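Side-chain contacts in 2-aminomuconic 6-semialdehyde dehydrogenase (Pseudomonas sp., PDB 7BZV), which probably catalyses the NAD+-dependent oxidation of 2-aminomuconic 6-semialdehyde to 2-aminomuconate in the meta-cleavage pathway that degrades 2-aminophenol: residues 20-25 against 30-35; 91-96 against 100-105; 154-159 against 180-185. All coordinates share one frame; numbering follows the deposited sequence.

Contact 1. Residues 20-25 against 30-35; sequences FQDVTP and VVAVVH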
loop_
_atom_site.group_PDB
_atom_site.type_symbol
_atom_site.label_atom_id
_atom_site.label_comp_id
_atom_site.label_asym_id
_atom_site.label_seq_id
_atom_site.Cartn_x
_atom_site.Cartn_y
_atom_site.Cartn_z
ATOM N N PHE B 20 3.488 -16.318 46.033
ATOM C CA PHE B 20 2.763 -17.520 45.664
ATOM C C PHE B 20 3.687 -18.455 44.894
ATOM O O PHE B 20 4.718 -18.044 44.357
ATOM C CB PHE B 20 1.501 -17.195 44.844
ATOM C CG PHE B 20 1.763 -16.476 43.529
ATOM C CD1 PHE B 20 2.160 -17.182 42.393
ATOM C CD2 PHE B 20 1.586 -15.097 43.428
ATOM C CE1 PHE B 20 2.377 -16.517 41.174
ATOM C CE2 PHE B 20 1.815 -14.428 42.229
ATOM C CZ PHE B 20 2.215 -15.138 41.099
ATOM N N GLN B 21 3.299 -19.719 44.839
ATOM C CA GLN B 21 4.151 -20.760 44.290
ATOM C C GLN B 21 3.920 -20.937 42.794
ATOM O O GLN B 21 2.800 -20.811 42.306
ATOM C CB GLN B 21 3.879 -22.095 44.967
ATOM C CG GLN B 21 3.690 -22.013 46.462
ATOM C CD GLN B 21 3.538 -23.384 47.090
ATOM O OE1 GLN B 21 4.449 -23.881 47.758
ATOM N NE2 GLN B 21 2.386 -24.015 46.860
ATOM N N ASP B 22 4.997 -21.271 42.085
ATOM C CA ASP B 22 4.961 -21.720 40.691
ATOM C C ASP B 22 5.056 -23.240 40.721
ATOM O O ASP B 22 6.083 -23.790 41.126
ATOM C CB ASP B 22 6.117 -21.107 39.907
ATOM C CG ASP B 22 6.100 -21.456 38.440
ATOM O OD1 ASP B 22 5.161 -22.124 37.928
ATOM O OD2 ASP B 22 7.083 -21.040 37.785
ATOM N N VAL B 23 3.979 -23.910 40.334
ATOM C CA VAL B 23 3.876 -25.367 40.392
ATOM C C VAL B 23 4.028 -25.914 38.986
ATOM O O VAL B 23 3.392 -25.410 38.056
ATOM C CB VAL B 23 2.529 -25.803 40.988
ATOM C CG1 VAL B 23 2.385 -27.326 40.923
ATOM C CG2 VAL B 23 2.415 -25.296 42.439
ATOM N N THR B 24 4.866 -26.955 38.821
ATOM C CA THR B 24 4.944 -27.589 37.507
ATOM C C THR B 24 3.881 -28.681 37.393
ATOM O O THR B 24 3.726 -29.489 38.329
ATOM C CB THR B 24 6.324 -28.167 37.245
ATOM O OG1 THR B 24 6.343 -28.750 35.941
ATOM C CG2 THR B 24 6.716 -29.246 38.299
ATOM N N PRO B 25 3.101 -28.724 36.304
ATOM C CA PRO B 25 2.083 -29.774 36.163
ATOM C C PRO B 25 2.660 -31.132 35.830
ATOM O O PRO B 25 1.910 -32.111 35.716
ATOM C CB PRO B 25 1.206 -29.255 35.003
ATOM C CG PRO B 25 2.189 -28.455 34.138
ATOM C CD PRO B 25 3.147 -27.824 35.126
ATOM N N VAL B 30 6.815 -27.692 43.321
ATOM C CA VAL B 30 7.100 -26.264 43.226
ATOM C C VAL B 30 8.425 -26.082 42.493
ATOM O O VAL B 30 9.392 -26.799 42.761
ATOM C CB VAL B 30 7.138 -25.615 44.621
ATOM C CG1 VAL B 30 7.582 -24.174 44.508
ATOM C CG2 VAL B 30 5.769 -25.721 45.304
ATOM N N VAL B 31 8.479 -25.134 41.555
ATOM C CA VAL B 31 9.722 -24.837 40.849
ATOM C C VAL B 31 10.184 -23.400 41.037
ATOM O O VAL B 31 11.331 -23.086 40.683
ATOM C CB VAL B 31 9.619 -25.162 39.344
ATOM C CG1 VAL B 31 9.469 -26.655 39.137
ATOM C CG2 VAL B 31 8.452 -24.435 38.714
ATOM N N ALA B 32 9.359 -22.529 41.617
ATOM C CA ALA B 32 9.761 -21.169 41.950
ATOM C C ALA B 32 8.702 -20.576 42.866
ATOM O O ALA B 32 7.601 -21.111 42.998
ATOM C CB ALA B 32 9.930 -20.307 40.688
ATOM N N VAL B 33 9.034 -19.441 43.474
ATOM C CA VAL B 33 8.024 -18.626 44.130
ATOM C C VAL B 33 8.066 -17.217 43.544
ATOM O O VAL B 33 9.116 -16.706 43.136
ATOM C CB VAL B 33 8.187 -18.622 45.674
ATOM C CG1 VAL B 33 9.613 -18.374 46.063
ATOM C CG2 VAL B 33 7.241 -17.599 46.292
ATOM N N VAL B 34 6.894 -16.597 43.509
ATOM C CA VAL B 34 6.625 -15.412 42.712
ATOM C C VAL B 34 6.137 -14.305 43.627
ATOM O O VAL B 34 5.294 -14.545 44.495
ATOM C CB VAL B 34 5.563 -15.724 41.645
ATOM C CG1 VAL B 34 5.482 -14.593 40.586
ATOM C CG2 VAL B 34 5.858 -17.074 41.031
ATOM N N HIS B 35 6.623 -13.083 43.389
ATOM C CA HIS B 35 6.365 -11.947 44.265
ATOM C C HIS B 35 5.243 -11.104 43.691
ATOM O O HIS B 35 5.402 -10.484 42.632
ATOM C CB HIS B 35 7.628 -11.120 44.440
ATOM C CG HIS B 35 8.752 -11.881 45.069
ATOM N ND1 HIS B 35 9.285 -11.547 46.298
ATOM C CD2 HIS B 35 9.428 -12.974 44.651
ATOM C CE1 HIS B 35 10.258 -12.391 46.596
ATOM N NE2 HIS B 35 10.363 -13.268 45.615
#
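Val34 sits over one face of the Phe20 ring. Val34 CB lies 3.6 Å from the centroid of the Phe20 ring, 26° off the normal, in a CH-pi contact displaced toward the rim at CE1 and CZ. Val34 CG1 comes down on Phe20 CZ at 3.4 Å. The ring also meets that of Phe209, with the two planes inclined. Phe20 chi1 of 61° sets CG between the backbone N and the carbonyl carbon, which folds the ring over the neighbouring strand. With an alanine in place of Phe20, the branches of Val34 would probably lose their aromatic cover and a gap would be likely to open beside Phe209.

The Asp22 carboxylate lies beside apolar groups. Asp22 OD2 is 3.8 Å from Val31 CG2, and Ala32 CB is on the same face of the sheet. On the other face, the Gln21 amide meets Val30, Gln21 OE1 touching Val30 CG2 at 3.3 Å.

The strands form an antiparallel hairpin. Phe20 and Val34 bond both ways, Val34 N to Phe20 O at 2.7 Å. Asp22 N bonds to Ala32 O at 2.8 Å, and Val31 N to Asp22 O at 2.8 Å. Val31 and Ala32 thus both face Asp22, a classic beta bulge. Asp22 is buried, with OD2 close to Asp90 OD1, while Asp90 OD2 takes the N-H of Gly184. The surroundings are partly apolar, so a raised pKa for one of the two acids is possible.

Contact 2. Residues 91-96 against 100-105; sequences TGKPLS and TIDIPR
Ser96 and Thr100 lie about one turn apart in helix 95-119, with CA atoms 6.2 Å from each other, and a wider pi-type turn begins at Thr100. The Thr100 backbone N makes no bond to the turn before. Its hydroxyl does: Thr100 OG1 donates to Ser96 O at 2.7 Å, tilted 19° from the carbonyl plane. Thr100 chi1 of 69° puts OG1 between the backbone N and the carbonyl carbon, where it can reach back to that oxygen. The Ser96 hydroxyl bonds instead to Thr324 O.

The second link is a buried salt bridge. Lys93 and Asp102 approach from opposite directions, and Lys93 NZ meets Asp102 OD2 at 2.8 Å from above the carboxylate plane. The lysine chain is extended until chi4 (-63°), where it bends to bring NZ to the acid. Lys93 CE also lies against Asp102 OD2, at 3.1 Å. Asn282 OD1 and Asn154 O bond to the same NZ, so three oxygens grip the ammonium group and hold its position.

Before the helix, Lys93 N bonds to Thr91 OG1 at 3.0 Å, and that hydroxyl also bonds to Glu87 O. Gly92 leaves helix 80-91 with positive phi, and Pro94 is the N-cap residue of the next helix. The arrangement is a short helix-to-helix connection containing an ST turn, with its lysine tied to the second turn of the helix that follows.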
loop_
_atom_site.group_PDB
_atom_site.type_symbol
_atom_site.label_atom_id
_atom_site.label_comp_id
_atom_site.label_asym_id
_atom_site.label_seq_id
_atom_site.Cartn_x
_atom_site.Cartn_y
_atom_site.Cartn_z
ATOM N N THR B 91 5.050 -25.058 32.378
ATOM C CA THR B 91 3.905 -25.533 31.627
ATOM C C THR B 91 3.835 -27.035 31.443
ATOM O O THR B 91 2.762 -27.522 31.081
ATOM C CB THR B 91 3.898 -24.934 30.212
ATOM O OG1 THR B 91 5.075 -25.391 29.521
ATOM C CG2 THR B 91 3.867 -23.375 30.263
ATOM N N GLY B 92 4.951 -27.767 31.567
ATOM C CA GLY B 92 4.957 -29.160 31.140
ATOM C C GLY B 92 4.998 -29.380 29.639
ATOM O O GLY B 92 4.799 -30.517 29.168
ATOM N N LYS B 93 5.264 -28.336 28.875
ATOM C CA LYS B 93 5.345 -28.460 27.430
ATOM C C LYS B 93 6.388 -29.499 27.052
ATOM O O LYS B 93 7.520 -29.435 27.552
ATOM C CB LYS B 93 5.767 -27.136 26.790
ATOM C CG LYS B 93 4.671 -26.129 26.577
ATOM C CD LYS B 93 5.253 -24.758 26.344
ATOM C CE LYS B 93 4.130 -23.691 26.281
ATOM N NZ LYS B 93 3.226 -23.981 25.114
ATOM N N PRO B 94 6.098 -30.386 26.105
ATOM C CA PRO B 94 7.163 -31.233 25.558
ATOM C C PRO B 94 8.230 -30.400 24.867
ATOM O O PRO B 94 7.959 -29.342 24.273
ATOM C CB PRO B 94 6.437 -32.134 24.553
ATOM C CG PRO B 94 4.958 -32.019 24.886
ATOM C CD PRO B 94 4.776 -30.658 25.509
ATOM N N LEU B 95 9.461 -30.904 24.947
ATOM C CA LEU B 95 10.577 -30.288 24.241
ATOM C C LEU B 95 10.245 -30.093 22.772
ATOM O O LEU B 95 10.568 -29.050 22.188
ATOM C CB LEU B 95 11.832 -31.144 24.401
ATOM C CG LEU B 95 13.091 -30.697 23.657
ATOM C CD1 LEU B 95 13.591 -29.377 24.260
ATOM C CD2 LEU B 95 14.188 -31.776 23.722
ATOM N N SER B 96 9.565 -31.077 22.169
ATOM C CA SER B 96 9.195 -31.000 20.760
ATOM C C SER B 96 8.324 -29.784 20.460
ATOM O O SER B 96 8.299 -29.300 19.329
ATOM C CB SER B 96 8.436 -32.258 20.357
ATOM O OG SER B 96 7.299 -32.412 21.192
ATOM N N THR B 100 10.459 -25.916 19.174
ATOM C CA THR B 100 10.156 -25.634 17.790
ATOM C C THR B 100 9.135 -24.527 17.625
ATOM O O THR B 100 9.140 -23.853 16.593
ATOM C CB THR B 100 9.642 -26.877 17.065
ATOM O OG1 THR B 100 8.345 -27.210 17.562
ATOM C CG2 THR B 100 10.618 -28.022 17.253
ATOM N N ILE B 101 8.273 -24.314 18.617
ATOM C CA ILE B 101 7.221 -23.311 18.510
ATOM C C ILE B 101 7.471 -22.178 19.492
ATOM O O ILE B 101 7.726 -21.030 19.087
ATOM C CB ILE B 101 5.842 -23.960 18.720
ATOM C CG1 ILE B 101 5.566 -24.899 17.536
ATOM C CG2 ILE B 101 4.760 -22.893 18.901
ATOM C CD1 ILE B 101 4.264 -25.576 17.579
ATOM N N ASP B 102 7.382 -22.472 20.791
ATOM C CA ASP B 102 7.316 -21.380 21.763
ATOM C C ASP B 102 8.543 -20.480 21.700
ATOM O O ASP B 102 8.423 -19.249 21.607
ATOM C CB ASP B 102 7.116 -21.937 23.161
ATOM C CG ASP B 102 5.846 -22.743 23.246
ATOM O OD1 ASP B 102 5.861 -23.917 22.823
ATOM O OD2 ASP B 102 4.819 -22.176 23.660
ATOM N N ILE B 103 9.729 -21.055 21.802
ATOM C CA ILE B 103 10.899 -20.202 21.969
ATOM C C ILE B 103 11.242 -19.593 20.611
ATOM O O ILE B 103 11.497 -18.382 20.542
ATOM C CB ILE B 103 12.080 -20.969 22.577
ATOM C CG1 ILE B 103 12.028 -20.971 24.111
ATOM C CG2 ILE B 103 13.386 -20.320 22.180
ATOM C CD1 ILE B 103 10.697 -21.309 24.732
ATOM N N PRO B 104 11.280 -20.368 19.513
ATOM C CA PRO B 104 11.625 -19.745 18.219
ATOM C C PRO B 104 10.629 -18.688 17.753
ATOM O O PRO B 104 11.061 -17.625 17.307
ATOM C CB PRO B 104 11.673 -20.934 17.246
ATOM C CG PRO B 104 12.072 -22.132 18.174
ATOM C CD PRO B 104 11.262 -21.841 19.420
ATOM N N ARG B 105 9.318 -18.945 17.833
ATOM C CA ARG B 105 8.343 -17.908 17.501
ATOM C C ARG B 105 8.408 -16.742 18.479
ATOM O O ARG B 105 8.232 -15.581 18.089
ATOM C CB ARG B 105 6.937 -18.494 17.469
ATOM C CG ARG B 105 6.749 -19.537 16.316
ATOM C CD ARG B 105 5.253 -19.921 16.081
ATOM N NE ARG B 105 5.099 -21.070 15.175
ATOM C CZ ARG B 105 3.931 -21.532 14.714
ATOM N NH1 ARG B 105 2.785 -20.946 15.044
ATOM N NH2 ARG B 105 3.906 -22.578 13.901
#

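Contact 3. Residues 154-159 against 180-185; sequences NLPLLL and EDTPGT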
loop_
_atom_site.group_PDB
_atom_site.type_symbol
_atom_site.label_atom_id
_atom_site.label_comp_id
_atom_site.label_asym_id
_atom_site.label_seq_id
_atom_site.Cartn_x
_atom_site.Cartn_y
_atom_site.Cartn_z
ATOM N N ASN B 154 -0.994 -20.327 28.132
ATOM C CA ASN B 154 -0.894 -21.472 27.217
ATOM C C ASN B 154 0.301 -21.367 26.290
ATOM O O ASN B 154 0.888 -22.382 25.908
ATOM C CB ASN B 154 -2.180 -21.642 26.408
ATOM C CG ASN B 154 -2.447 -20.501 25.445
ATOM O OD1 ASN B 154 -2.283 -19.324 25.766
ATOM N ND2 ASN B 154 -2.874 -20.853 24.270
ATOM N N LEU B 155 0.652 -20.148 25.915
ATOM C CA LEU B 155 1.828 -19.839 25.111
ATOM C C LEU B 155 2.491 -18.638 25.776
ATOM O O LEU B 155 2.448 -17.517 25.258
ATOM C CB LEU B 155 1.438 -19.549 23.662
ATOM C CG LEU B 155 0.682 -20.641 22.911
ATOM C CD1 LEU B 155 -0.005 -19.926 21.690
ATOM C CD2 LEU B 155 1.505 -21.831 22.450
ATOM N N PRO B 156 3.085 -18.833 26.969
ATOM C CA PRO B 156 3.534 -17.668 27.756
ATOM C C PRO B 156 4.485 -16.741 27.001
ATOM O O PRO B 156 4.207 -15.541 26.867
ATOM C CB PRO B 156 4.217 -18.303 28.984
ATOM C CG PRO B 156 3.631 -19.685 29.095
ATOM C CD PRO B 156 3.351 -20.114 27.657
ATOM N N LEU B 157 5.621 -17.248 26.525
ATOM C CA LEU B 157 6.562 -16.345 25.869
ATOM C C LEU B 157 6.024 -15.858 24.527
ATOM O O LEU B 157 6.132 -14.670 24.204
ATOM C CB LEU B 157 7.918 -17.020 25.654
ATOM C CG LEU B 157 8.971 -16.125 25.012
ATOM C CD1 LEU B 157 9.397 -15.008 25.941
ATOM C CD2 LEU B 157 10.173 -16.986 24.607
ATOM N N LEU B 158 5.469 -16.766 23.733
ATOM C CA LEU B 158 5.068 -16.430 22.368
ATOM C C LEU B 158 4.023 -15.303 22.341
ATOM O O LEU B 158 4.190 -14.303 21.630
ATOM C CB LEU B 158 4.544 -17.687 21.698
ATOM C CG LEU B 158 4.210 -17.647 20.199
ATOM C CD1 LEU B 158 4.042 -19.114 19.737
ATOM C CD2 LEU B 158 2.988 -16.913 19.941
ATOM N N LEU B 159 2.944 -15.443 23.111
ATOM C CA LEU B 159 1.895 -14.414 23.137
ATOM C C LEU B 159 2.325 -13.163 23.893
ATOM O O LEU B 159 1.861 -12.059 23.576
ATOM C CB LEU B 159 0.608 -14.970 23.748
ATOM C CG LEU B 159 -0.100 -15.953 22.796
ATOM C CD1 LEU B 159 -1.329 -16.605 23.446
ATOM C CD2 LEU B 159 -0.470 -15.280 21.473
ATOM N N GLU B 180 -0.246 -16.099 36.398
ATOM C CA GLU B 180 0.271 -16.631 37.656
ATOM C C GLU B 180 0.880 -18.013 37.470
ATOM O O GLU B 180 1.805 -18.392 38.199
ATOM C CB GLU B 180 -0.850 -16.694 38.729
ATOM C CG GLU B 180 -2.162 -17.390 38.297
ATOM C CD GLU B 180 -3.227 -16.418 37.777
ATOM O OE1 GLU B 180 -2.904 -15.505 36.964
ATOM O OE2 GLU B 180 -4.400 -16.578 38.172
ATOM N N ASP B 181 0.382 -18.787 36.504
ATOM C CA ASP B 181 0.942 -20.114 36.303
ATOM C C ASP B 181 2.253 -20.097 35.537
ATOM O O ASP B 181 2.990 -21.091 35.563
ATOM C CB ASP B 181 -0.019 -21.009 35.525
ATOM C CG ASP B 181 -1.132 -21.528 36.367
ATOM O OD1 ASP B 181 -0.937 -22.501 37.113
ATOM O OD2 ASP B 181 -2.213 -20.949 36.274
ATOM N N THR B 182 2.539 -19.033 34.797
ATOM C CA THR B 182 3.668 -19.049 33.874
ATOM C C THR B 182 4.463 -17.761 34.023
ATOM O O THR B 182 4.548 -16.954 33.097
ATOM C CB THR B 182 3.167 -19.290 32.445
ATOM O OG1 THR B 182 2.147 -18.337 32.094
ATOM C CG2 THR B 182 2.561 -20.649 32.373
ATOM N N PRO B 183 5.103 -17.562 35.186
ATOM C CA PRO B 183 5.868 -16.319 35.411
ATOM C C PRO B 183 7.271 -16.303 34.819
ATOM O O PRO B 183 7.868 -15.219 34.698
ATOM C CB PRO B 183 5.941 -16.236 36.945
ATOM C CG PRO B 183 5.956 -17.733 37.372
ATOM C CD PRO B 183 4.996 -18.392 36.414
ATOM N N GLY B 184 7.824 -17.452 34.466
ATOM C CA GLY B 184 9.248 -17.562 34.190
ATOM C C GLY B 184 9.780 -16.833 32.972
ATOM O O GLY B 184 10.688 -15.998 33.077
ATOM N N THR B 185 9.255 -17.159 31.797
ATOM C CA THR B 185 9.829 -16.543 30.607
ATOM C C THR B 185 9.628 -15.036 30.635
ATOM O O THR B 185 10.463 -14.295 30.102
ATOM C CB THR B 185 9.276 -17.182 29.320
ATOM O OG1 THR B 185 7.858 -17.310 29.347
ATOM C CG2 THR B 185 9.874 -18.602 29.167
#
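Pro156 and Leu157, in the first turn of helix 156-169, pack on Thr182 and Thr185. The helix is the crossover of a beta-alpha-beta unit, joining strand 134-150 to the parallel strand 173-177. The residues 180-185 lead from that second strand into helix 184-196. In aldehyde dehydrogenases this Rossmann-like domain binds NAD, so the unit probably belongs to the cofactor domain here.

Apolar packing comes first. The Pro156 ring and the Thr182 side chain cross at about a right angle. Pro156 CG presses on Thr182 CB at 3.4 Å, tighter than usual for two carbons, and lies 3.6 Å from the methyl CG2 of Thr182. The threonine therefore meets the ring through its branch point as well as its ends. Leu157 touches Thr185 more loosely. Leu157 CB is 3.9 Å from Thr185 CB, and Leu157 CD1 reaches the same atom at 4.0 Å. CG lies anti to the leucine N (chi1 -178°), which brings CD1 across the threonine at a slant.

The polar links run through helix 80-91. No hydrogen bond joins the two segments directly. Glu87 bridges them instead: one carboxylate oxygen bonds to Leu157 N and the other to Thr185 OG1. This accounts for a buried hydroxyl and a backbone N-H of the first helical turn. The N-terminal end of helix 156-169, with its N-H group at Leu157, may favour the charged form of Glu87. Asp90 likewise accepts from Gly184 N.

Thr185 OG1 and Leu157 N, each held by its own Glu87 oxygen, stand 3.6 Å apart.

Overall arrangement
The three contacts meet around helix 80-91. Contacts 2 and 3 have centres about 11 Å apart and share a probable hydrogen bond from Lys93 NZ to Asn154 O at 2.9 Å. In this family the asparagine equivalent to Asn154 probably helps form the oxyanion hole, so Lys93 may help position it. Contacts 1 and 3 are about 13 Å apart, centre to centre, with Phe20 CE1 3.6 Å from Glu180 O and Val34 CG2 3.7 Å from Pro183 CG. Contacts 1 and 2 (about 19 Å between centres) meet where Pro25 packs on Thr91. As in relatives, Lys177 and Glu180 probably contact the adenosine ribose of NAD. The glycerol on Asp181 probably comes from the crystallisation liquor.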